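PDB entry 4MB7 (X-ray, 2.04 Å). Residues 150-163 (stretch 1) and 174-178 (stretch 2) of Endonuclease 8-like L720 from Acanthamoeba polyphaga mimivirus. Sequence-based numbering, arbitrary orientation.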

ATOM      1  N   LEU A 150      15.222  10.210   7.821  1.00 28.37           N
ATOM      2  CA  LEU A 150      14.451  11.048   6.912  1.00 28.22           C
ATOM      3  C   LEU A 150      12.955  10.949   7.207  1.00 27.15           C
ATOM      4  O   LEU A 150      12.226  11.934   7.087  1.00 28.80           O
ATOM      5  CB  LEU A 150      14.741  10.679   5.455  1.00 26.81           C
ATOM      6  CG  LEU A 150      14.125  11.597   4.398  1.00 56.59           C
ATOM      7  CD1 LEU A 150      14.415  13.055   4.719  1.00 57.81           C
ATOM      8  CD2 LEU A 150      14.645  11.242   3.015  1.00 67.77           C
ATOM      9  N   PHE A 151      12.506   9.760   7.598  1.00 31.94           N
ATOM     10  CA  PHE A 151      11.106   9.549   7.954  1.00 27.93           C
ATOM     11  C   PHE A 151      10.722  10.365   9.180  1.00 28.62           C
ATOM     12  O   PHE A 151       9.645  10.958   9.228  1.00 31.88           O
ATOM     13  CB  PHE A 151      10.823   8.065   8.209  1.00 26.61           C
ATOM     14  CG  PHE A 151       9.463   7.796   8.796  1.00 30.57           C
ATOM     15  CD1 PHE A 151       8.339   7.751   7.985  1.00 27.29           C
ATOM     16  CD2 PHE A 151       9.308   7.589  10.160  1.00 31.65           C
ATOM     17  CE1 PHE A 151       7.089   7.506   8.522  1.00 34.70           C
ATOM     18  CE2 PHE A 151       8.061   7.347  10.701  1.00 37.14           C
ATOM     19  CZ  PHE A 151       6.949   7.304   9.881  1.00 25.69           C
ATOM     20  N   GLN A 152      11.605  10.385  10.172  1.00 26.51           N
ATOM     21  CA  GLN A 152      11.342  11.106  11.413  1.00 32.95           C
ATOM     22  C   GLN A 152      11.253  12.610  11.182  1.00 34.61           C
ATOM     23  O   GLN A 152      10.369  13.273  11.720  1.00 30.31           O
ATOM     24  CB  GLN A 152      12.408  10.788  12.466  1.00 36.33           C
ATOM     25  CG  GLN A 152      12.332   9.372  13.013  1.00 35.93           C
ATOM     26  CD  GLN A 152      11.053   9.110  13.788  1.00 62.69           C
ATOM     27  OE1 GLN A 152      10.406  10.038  14.275  1.00 66.61           O
ATOM     28  NE2 GLN A 152      10.681   7.840  13.904  1.00 61.11           N
ATOM     29  N   SER A 153      12.171  13.140  10.379  1.00 30.93           N
ATOM     30  CA  SER A 153      12.167  14.559  10.043  1.00 33.12           C
ATOM     31  C   SER A 153      10.897  14.919   9.279  1.00 47.61           C
ATOM     32  O   SER A 153      10.267  15.942   9.544  1.00 31.43           O
ATOM     33  CB  SER A 153      13.394  14.911   9.201  1.00 34.42           C
ATOM     34  OG  SER A 153      14.591  14.524   9.854  1.00 66.98           O
ATOM     35  N   HIS A 154      10.534  14.064   8.330  1.00 38.01           N
ATOM     36  CA  HIS A 154       9.347  14.266   7.512  1.00 34.87           C
ATOM     37  C   HIS A 154       8.090  14.228   8.373  1.00 37.51           C
ATOM     38  O   HIS A 154       7.186  15.047   8.209  1.00 33.26           O
ATOM     39  CB  HIS A 154       9.277  13.191   6.423  1.00 28.59           C
ATOM     40  CG  HIS A 154       8.169  13.394   5.439  1.00 28.66           C
ATOM     41  ND1 HIS A 154       7.201  12.441   5.203  1.00 32.90           N
ATOM     42  CD2 HIS A 154       7.878  14.436   4.626  1.00 37.30           C
ATOM     43  CE1 HIS A 154       6.361  12.888   4.287  1.00 26.19           C
ATOM     44  NE2 HIS A 154       6.748  14.097   3.922  1.00 42.85           N
ATOM     45  N   LEU A 155       8.048  13.275   9.298  1.00 30.91           N
ATOM     46  CA  LEU A 155       6.907  13.113  10.192  1.00 35.10           C
ATOM     47  C   LEU A 155       6.692  14.331  11.087  1.00 35.77           C
ATOM     48  O   LEU A 155       5.554  14.716  11.360  1.00 32.53           O
ATOM     49  CB  LEU A 155       7.078  11.857  11.049  1.00 27.21           C
ATOM     50  CG  LEU A 155       5.959  11.584  12.056  1.00 40.40           C
ATOM     51  CD1 LEU A 155       4.630  11.411  11.343  1.00 47.48           C
ATOM     52  CD2 LEU A 155       6.279  10.365  12.902  1.00 38.05           C
ATOM     53  N   LYS A 156       7.786  14.938  11.538  1.00 36.51           N
ATOM     54  CA  LYS A 156       7.704  16.111  12.404  1.00 41.55           C
ATOM     55  C   LYS A 156       7.037  17.292  11.704  1.00 39.23           C
ATOM     56  O   LYS A 156       6.324  18.072  12.334  1.00 38.48           O
ATOM     57  CB  LYS A 156       9.088  16.505  12.925  1.00 48.68           C
ATOM     58  CG  LYS A 156       9.705  15.475  13.859  1.00 59.09           C
ATOM     59  CD  LYS A 156      11.053  15.934  14.390  1.00 69.68           C
ATOM     60  CE  LYS A 156      11.780  14.798  15.096  1.00 84.23           C
ATOM     61  NZ  LYS A 156      10.953  14.185  16.173  1.00 83.64           N
ATOM     62  N   ASN A 157       7.266  17.419  10.401  1.00 32.27           N
ATOM     63  CA  ASN A 157       6.598  18.453   9.619  1.00 39.17           C
ATOM     64  C   ASN A 157       5.097  18.204   9.519  1.00 44.75           C
ATOM     65  O   ASN A 157       4.296  19.131   9.640  1.00 55.86           O
ATOM     66  CB  ASN A 157       7.211  18.567   8.221  1.00 50.54           C
ATOM     67  CG  ASN A 157       8.575  19.229   8.236  1.00 65.20           C
ATOM     68  OD1 ASN A 157       8.878  20.033   9.118  1.00 73.02           O
ATOM     69  ND2 ASN A 157       9.405  18.899   7.253  1.00 71.57           N
ATOM     70  N   GLY A 158       4.723  16.945   9.306  1.00 40.75           N
ATOM     71  CA  GLY A 158       3.325  16.573   9.176  1.00 36.14           C
ATOM     72  C   GLY A 158       2.537  16.724  10.462  1.00 47.38           C
ATOM     73  O   GLY A 158       1.340  17.017  10.433  1.00 35.82           O
ATOM     74  N   ILE A 159       3.206  16.515  11.589  1.00 39.51           N
ATOM     75  CA  ILE A 159       2.580  16.682  12.897  1.00 49.53           C
ATOM     76  C   ILE A 159       2.195  18.144  13.118  1.00 64.26           C
ATOM     77  O   ILE A 159       1.133  18.445  13.665  1.00 42.46           O
ATOM     78  CB  ILE A 159       3.507  16.181  14.028  1.00 41.69           C
ATOM     79  CG1 ILE A 159       3.674  14.663  13.937  1.00 31.76           C
ATOM     80  CG2 ILE A 159       2.961  16.568  15.398  1.00 31.12           C
ATOM     81  CD1 ILE A 159       4.654  14.086  14.939  1.00 36.00           C
ATOM     82  N   ASN A 160       3.056  19.051  12.666  1.00 33.06           N
ATOM     83  CA  ASN A 160       2.793  20.480  12.776  1.00 51.37           C
ATOM     84  C   ASN A 160       1.707  20.945  11.809  1.00 58.78           C
ATOM     85  O   ASN A 160       0.906  21.820  12.136  1.00 69.68           O
ATOM     86  CB  ASN A 160       4.077  21.280  12.547  1.00 50.44           C
ATOM     87  N   ILE A 161       1.685  20.352  10.619  1.00 61.80           N
ATOM     88  CA  ILE A 161       0.717  20.718   9.589  1.00 45.18           C
ATOM     89  C   ILE A 161      -0.686  20.195   9.901  1.00 55.61           C
ATOM     90  O   ILE A 161      -1.668  20.930   9.802  1.00 75.87           O
ATOM     91  CB  ILE A 161       1.162  20.214   8.197  1.00 44.09           C
ATOM     92  CG1 ILE A 161       2.434  20.940   7.751  1.00 52.95           C
ATOM     93  CG2 ILE A 161       0.057  20.411   7.173  1.00 64.10           C
ATOM     94  CD1 ILE A 161       2.944  20.504   6.392  1.00 40.55           C
ATOM     95  N   HIS A 162      -0.773  18.925  10.288  1.00 41.05           N
ATOM     96  CA  HIS A 162      -2.061  18.290  10.551  1.00 49.30           C
ATOM     97  C   HIS A 162      -2.366  18.199  12.044  1.00 48.27           C
ATOM     98  O   HIS A 162      -2.948  17.218  12.509  1.00 48.01           O
ATOM     99  CB  HIS A 162      -2.097  16.893   9.930  1.00 49.56           C
ATOM    100  CG  HIS A 162      -1.924  16.888   8.443  1.00 69.68           C
ATOM    101  ND1 HIS A 162      -2.988  16.789   7.571  1.00 71.10           N
ATOM    102  CD2 HIS A 162      -0.815  16.974   7.673  1.00 63.56           C
ATOM    103  CE1 HIS A 162      -2.540  16.811   6.329  1.00 77.98           C
ATOM    104  NE2 HIS A 162      -1.224  16.924   6.363  1.00 68.42           N
ATOM    105  N   SER A 163      -1.981  19.232  12.785  1.00 46.91           N
ATOM    106  CA  SER A 163      -2.133  19.243  14.237  1.00 51.53           C
ATOM    107  C   SER A 163      -3.590  19.182  14.694  1.00 57.26           C
ATOM    108  O   SER A 163      -3.883  18.708  15.790  1.00 47.28           O
ATOM    109  CB  SER A 163      -1.457  20.482  14.831  1.00 44.23           C
ATOM    110  OG  SER A 163      -2.016  21.671  14.297  1.00 79.26           O
ATOM    111  N   GLN A 174      -1.426   9.191   3.367  1.00 27.97           N
ATOM    112  CA  GLN A 174      -0.495   8.432   2.535  1.00 25.80           C
ATOM    113  C   GLN A 174       0.753   9.212   2.143  1.00 29.67           C
ATOM    114  O   GLN A 174       1.659   8.670   1.509  1.00 31.42           O
ATOM    115  CB  GLN A 174      -1.204   7.888   1.290  1.00 26.00           C
ATOM    116  CG  GLN A 174      -2.265   6.856   1.617  1.00 25.13           C
ATOM    117  CD  GLN A 174      -1.707   5.698   2.425  1.00 22.15           C
ATOM    118  OE1 GLN A 174      -0.801   4.995   1.978  1.00 21.07           O
ATOM    119  NE2 GLN A 174      -2.239   5.502   3.626  1.00 22.01           N
ATOM    120  N   GLU A 175       0.803  10.484   2.520  1.00 26.83           N
ATOM    121  CA  GLU A 175       2.007  11.272   2.311  1.00 27.34           C
ATOM    122  C   GLU A 175       3.011  10.993   3.427  1.00 31.90           C
ATOM    123  O   GLU A 175       4.221  10.992   3.200  1.00 30.34           O
ATOM    124  CB  GLU A 175       1.675  12.764   2.257  1.00 30.87           C
ATOM    125  CG  GLU A 175       2.892  13.660   2.106  1.00 44.11           C
ATOM    126  CD  GLU A 175       2.527  15.118   1.919  1.00 47.52           C
ATOM    127  OE1 GLU A 175       1.327  15.412   1.742  1.00 53.73           O
ATOM    128  OE2 GLU A 175       3.441  15.969   1.950  1.00 73.76           O
ATOM    129  N   TYR A 176       2.499  10.733   4.625  1.00 26.74           N
ATOM    130  CA  TYR A 176       3.349  10.561   5.802  1.00 25.49           C
ATOM    131  C   TYR A 176       3.456   9.112   6.277  1.00 25.27           C
ATOM    132  O   TYR A 176       4.474   8.711   6.838  1.00 26.02           O
ATOM    133  CB  TYR A 176       2.875  11.475   6.934  1.00 27.69           C
ATOM    134  CG  TYR A 176       3.010  12.938   6.585  1.00 45.47           C
ATOM    135  CD1 TYR A 176       4.234  13.582   6.693  1.00 34.69           C
ATOM    136  CD2 TYR A 176       1.922  13.669   6.127  1.00 33.68           C
ATOM    137  CE1 TYR A 176       4.372  14.912   6.361  1.00 35.02           C
ATOM    138  CE2 TYR A 176       2.049  15.004   5.797  1.00 38.49           C
ATOM    139  CZ  TYR A 176       3.277  15.621   5.917  1.00 36.55           C
ATOM    140  OH  TYR A 176       3.414  16.950   5.590  1.00 44.60           O
ATOM    141  N   PHE A 177       2.405   8.331   6.048  1.00 24.00           N
ATOM    142  CA  PHE A 177       2.428   6.908   6.368  1.00 21.37           C
ATOM    143  C   PHE A 177       2.021   6.060   5.163  1.00 23.66           C
ATOM    144  O   PHE A 177       1.025   5.336   5.225  1.00 22.41           O
ATOM    145  CB  PHE A 177       1.500   6.606   7.547  1.00 25.76           C
ATOM    146  CG  PHE A 177       1.913   7.267   8.832  1.00 28.85           C
ATOM    147  CD1 PHE A 177       1.440   8.526   9.165  1.00 31.94           C
ATOM    148  CD2 PHE A 177       2.771   6.624   9.711  1.00 25.23           C
ATOM    149  CE1 PHE A 177       1.819   9.135  10.347  1.00 42.46           C
ATOM    150  CE2 PHE A 177       3.153   7.228  10.898  1.00 32.60           C
ATOM    151  CZ  PHE A 177       2.674   8.484  11.215  1.00 26.83           C
ATOM    152  N   PRO A 178       2.792   6.138   4.064  1.00 22.40           N
ATOM    153  CA  PRO A 178       2.416   5.377   2.869  1.00 27.11           C
ATOM    154  C   PRO A 178       2.445   3.872   3.129  1.00 24.99           C
ATOM    155  O   PRO A 178       3.472   3.338   3.544  1.00 21.17           O
ATOM    156  CB  PRO A 178       3.491   5.770   1.850  1.00 27.89           C
ATOM    157  CG  PRO A 178       4.663   6.176   2.673  1.00 23.80           C
ATOM    158  CD  PRO A 178       4.092   6.816   3.902  1.00 21.79           C
TER
HETATM  159  O   HOH W   1       6.864  10.543   7.463  1.00 28.31           O
HETATM  160  O   HOH W   2       5.853  14.654   1.230  1.00 53.48           O

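Tyr176 dominates the contact between the helix of stretch 1 and the irregular segment 174-178, covering more surface than any other residue. Its CA-to-CB bond points sideways, but the ring swings in against the helix and lies on Gly158, whose CA sits over the ring face, 3.7 Å from its centroid and 3.4 Å from Tyr176 CZ. This CH-pi contact depends on the bare glycine: an ideal CB there would lie 2.6 Å from Tyr176 CE1, a clash. Farther along the chain, Ile161 CD1 reaches to 3.7 Å from Tyr176 OH, and the His162 ring meets the tyrosine obliquely, NE2 to Tyr176 CE2 at 3.8 Å.

One turn before Gly158, His154 forms an offset stack with Tyr176 (centroids 4.5 Å apart, planes at 25°), while its edge approaches the backbone, CE1 lying 3.1 Å from Glu175 O. No direct hydrogen bond joins the stretches; water does the polar work at both imidazole nitrogens. Water 1 lies 3.0 Å from His154 ND1 and donates to Tyr176 O (3.1 Å), and water 2 links His154 NE2 (2.9 Å) to Glu175 OE2 (2.8 Å).

Phe177 completes the contact with apolar packing: Leu155 CD1 comes within 3.5 Å of Phe177 CZ, and Phe151 turns its edge toward the Phe177 face, with planes at 76°.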